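Local coordinates for PPR (PDB 1MZU), which forms the photoactive yellow protein light-sensing domain of a sensor histidine kinase that probably passes phosphate from ATP to a protein histidine, at residues Phe101-Met105 against Ala106-Val110. Residues are numbered along the deposited sequence; the frame is centred on the assembly and turned at random.
With HC4 (4'-hydroxycinnamic acid), chain D.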
ATOM      1  N   PHE A 101      -3.365  10.687  -4.668  1.00 45.74           N
ATOM      2  CA  PHE A 101      -2.947  10.889  -3.284  1.00 47.85           C
ATOM      3  C   PHE A 101      -2.925  12.374  -2.919  1.00 52.05           C
ATOM      4  O   PHE A 101      -2.187  13.166  -3.527  1.00 51.63           O
ATOM      5  CB  PHE A 101      -1.578  10.244  -3.034  1.00 42.72           C
ATOM      6  CG  PHE A 101      -1.633   8.753  -2.825  1.00 39.92           C
ATOM      7  CD1 PHE A 101      -2.785   8.150  -2.283  1.00 38.80           C
ATOM      8  CD2 PHE A 101      -0.535   7.936  -3.170  1.00 38.35           C
ATOM      9  CE1 PHE A 101      -2.858   6.751  -2.084  1.00 40.55           C
ATOM     10  CE2 PHE A 101      -0.591   6.525  -2.976  1.00 38.45           C
ATOM     11  CZ  PHE A 101      -1.768   5.935  -2.429  1.00 35.50           C
ATOM     12  N   ASP A 102      -3.752  12.737  -1.932  1.00 56.40           N
ATOM     13  CA  ASP A 102      -3.894  14.118  -1.452  1.00 60.06           C
ATOM     14  C   ASP A 102      -2.909  14.483  -0.338  1.00 62.11           C
ATOM     15  O   ASP A 102      -3.255  14.494   0.858  1.00 63.49           O
ATOM     16  CB  ASP A 102      -5.339  14.367  -0.992  1.00 61.96           C
ATOM     17  CG  ASP A 102      -5.696  15.842  -0.946  1.00 65.43           C
ATOM     18  OD1 ASP A 102      -5.477  16.543  -1.966  1.00 67.23           O
ATOM     19  OD2 ASP A 102      -6.201  16.294   0.106  1.00 65.55           O
ATOM     20  N   PHE A 103      -1.687  14.810  -0.754  1.00 63.42           N
ATOM     21  CA  PHE A 103      -0.615  15.196   0.160  1.00 64.86           C
ATOM     22  C   PHE A 103      -0.723  16.666   0.543  1.00 64.26           C
ATOM     23  O   PHE A 103      -1.607  17.367   0.058  1.00 66.13           O
ATOM     24  CB  PHE A 103       0.751  14.899  -0.475  1.00 66.55           C
ATOM     25  CG  PHE A 103       1.039  13.426  -0.662  1.00 69.03           C
ATOM     26  CD1 PHE A 103       1.958  12.992  -1.641  1.00 70.07           C
ATOM     27  CD2 PHE A 103       0.412  12.460   0.152  1.00 69.71           C
ATOM     28  CE1 PHE A 103       2.249  11.599  -1.805  1.00 70.33           C
ATOM     29  CE2 PHE A 103       0.689  11.085   0.003  1.00 70.32           C
ATOM     30  CZ  PHE A 103       1.607  10.645  -0.974  1.00 69.51           C
ATOM     31  N   GLN A 104       0.192  17.130   1.390  1.00 63.80           N
ATOM     32  CA  GLN A 104       0.215  18.517   1.861  1.00 63.82           C
ATOM     33  C   GLN A 104       0.509  19.524   0.748  1.00 64.59           C
ATOM     34  O   GLN A 104      -0.124  20.579   0.672  1.00 63.94           O
ATOM     35  CB  GLN A 104       1.250  18.673   2.981  1.00 63.80           C
ATOM     36  CG  GLN A 104       1.021  17.746   4.159  1.00 64.42           C
ATOM     37  CD  GLN A 104       1.784  18.159   5.389  1.00 64.86           C
ATOM     38  OE1 GLN A 104       2.953  17.814   5.554  1.00 65.82           O
ATOM     39  NE2 GLN A 104       1.117  18.886   6.279  1.00 66.43           N
ATOM     40  N   MET A 105       1.428  19.149  -0.141  1.00 66.85           N
ATOM     41  CA  MET A 105       1.845  19.988  -1.260  1.00 68.85           C
ATOM     42  C   MET A 105       0.887  20.008  -2.456  1.00 67.73           C
ATOM     43  O   MET A 105       0.126  20.965  -2.624  1.00 68.78           O
ATOM     44  CB  MET A 105       3.273  19.625  -1.712  1.00 72.37           C
ATOM     45  CG  MET A 105       4.302  19.552  -0.578  1.00 77.84           C
ATOM     46  SD  MET A 105       4.422  21.054   0.439  1.00 87.29           S
ATOM     47  CE  MET A 105       5.597  20.517   1.719  1.00 83.18           C
ATOM     48  N   ALA A 106       0.879  18.926  -3.237  1.00 65.94           N
ATOM     49  CA  ALA A 106       0.051  18.831  -4.441  1.00 64.26           C
ATOM     50  C   ALA A 106      -0.499  17.417  -4.701  1.00 63.72           C
ATOM     51  O   ALA A 106      -0.003  16.456  -4.113  1.00 62.44           O
ATOM     52  CB  ALA A 106       0.893  19.282  -5.638  1.00 64.90           C
ATOM     53  N   PRO A 107      -1.594  17.290  -5.502  1.00 64.64           N
ATOM     54  CA  PRO A 107      -2.181  15.980  -5.823  1.00 64.24           C
ATOM     55  C   PRO A 107      -1.282  15.158  -6.765  1.00 62.18           C
ATOM     56  O   PRO A 107      -0.914  15.628  -7.849  1.00 62.75           O
ATOM     57  CB  PRO A 107      -3.488  16.362  -6.515  1.00 64.43           C
ATOM     58  CG  PRO A 107      -3.883  17.588  -5.828  1.00 65.74           C
ATOM     59  CD  PRO A 107      -2.581  18.350  -5.802  1.00 65.03           C
ATOM     60  N   VAL A 108      -0.917  13.954  -6.319  1.00 57.77           N
ATOM     61  CA  VAL A 108      -0.059  13.030  -7.076  1.00 55.19           C
ATOM     62  C   VAL A 108      -0.936  11.885  -7.622  1.00 53.43           C
ATOM     63  O   VAL A 108      -1.448  11.068  -6.848  1.00 52.50           O
ATOM     64  CB  VAL A 108       1.083  12.446  -6.171  1.00 54.09           C
ATOM     65  CG1 VAL A 108       2.041  11.569  -6.978  1.00 55.29           C
ATOM     66  CG2 VAL A 108       1.862  13.566  -5.496  1.00 55.83           C
ATOM     67  N   ARG A 109      -1.099  11.843  -8.950  1.00 50.94           N
ATOM     68  CA  ARG A 109      -1.895  10.815  -9.636  1.00 50.52           C
ATOM     69  C   ARG A 109      -1.109   9.504  -9.738  1.00 49.47           C
ATOM     70  O   ARG A 109       0.035   9.512 -10.188  1.00 49.82           O
ATOM     71  CB  ARG A 109      -2.320  11.303 -11.034  1.00 55.43           C
ATOM     72  CG  ARG A 109      -3.339  10.397 -11.728  1.00 59.03           C
ATOM     73  CD  ARG A 109      -4.123  11.114 -12.823  1.00 63.45           C
ATOM     74  NE  ARG A 109      -5.033  10.209 -13.534  1.00 64.60           N
ATOM     75  CZ  ARG A 109      -6.223   9.796 -13.089  1.00 67.99           C
ATOM     76  NH1 ARG A 109      -6.698  10.198 -11.914  1.00 69.59           N
ATOM     77  NH2 ARG A 109      -6.939   8.956 -13.824  1.00 70.18           N
ATOM     78  N   VAL A 110      -1.717   8.399  -9.282  1.00 46.34           N
ATOM     79  CA  VAL A 110      -1.092   7.061  -9.288  1.00 40.82           C
ATOM     80  C   VAL A 110      -2.030   5.960  -9.799  1.00 38.83           C
ATOM     81  O   VAL A 110      -3.234   6.152  -9.880  1.00 39.28           O
ATOM     82  CB  VAL A 110      -0.617   6.614  -7.859  1.00 38.66           C
ATOM     83  CG1 VAL A 110       0.570   7.418  -7.392  1.00 39.15           C
ATOM     84  CG2 VAL A 110      -1.750   6.732  -6.828  1.00 38.36           C
TER
HETATM   85  C1  HC4 D 130      -3.772   9.623   1.812  1.00 39.21           C
HETATM   86  O1  HC4 D 130      -3.983   9.973   3.019  1.00 32.92           O
HETATM   87  C2  HC4 D 130      -2.541   9.051   1.328  1.00 34.15           C
HETATM   88  C3  HC4 D 130      -1.449   8.977   2.082  1.00 36.32           C
HETATM   89  C1' HC4 D 130      -0.292   8.180   1.791  1.00 34.98           C
HETATM   90  C2' HC4 D 130       0.834   8.195   2.732  1.00 36.06           C
HETATM   91  C3' HC4 D 130       1.944   7.349   2.512  1.00 35.68           C
HETATM   92  C4' HC4 D 130       1.929   6.439   1.416  1.00 33.91           C
HETATM   93  C5' HC4 D 130       0.837   6.424   0.512  1.00 33.12           C
HETATM   94  C6' HC4 D 130      -0.251   7.269   0.725  1.00 31.66           C
HETATM   95  O4' HC4 D 130       2.941   5.630   1.186  1.00 30.26           O
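The ring of F101 lies between V110 and the 4'-hydroxycinnamic acid chromophore. On one face sits CG2 of V110, 4.2 Å from the ring centroid and 21° off the ring normal, a CH-pi contact displaced toward the CD2-CE2 side. The opposite face is taken by the chromophore, whose C6' rides over the middle of the ring while C2 of its propenoyl tail comes within 3.7 Å of CD1. F101 reaches this place with CG anti to its own carbonyl carbon (chi1 -79°), and the V110 methyl that meets it is the one lodged between backbone N and carbonyl carbon. The ring also touches C74 and T75 of the chromophore loop and V127 of strand 122-128.

These residues close the beta hairpin of strands 94-102 and 107-116 in the antiparallel sheet of a PAS fold, the scaffold of photoactive yellow proteins. F101 and V108 form an antiparallel hydrogen-bonded pair: N of F101 donates to O of V108 (2.9 Å), and N of V108 returns a longer bond to O of F101 (3.2 Å), nearly straight at 173°. Beyond this pair the chain turns through 103-106, and F103 folds back to the side of the sheet carrying F101 and V108. Its CD1 meets CG2 of V108 at 3.9 Å, the two side chains crossing obliquely, whereas CE2 approaches C1' of the chromophore at 3.5 Å. C3 lies in the F103 ring plane, so the chromophore meets F103 edge-on but F101 across a face; CB of F101 lies over one face of the F103 ring. With an alanine in place of F101, the chromophore and CG2 of V110 would both lose the ring they pack on, and a gap would probably open between them.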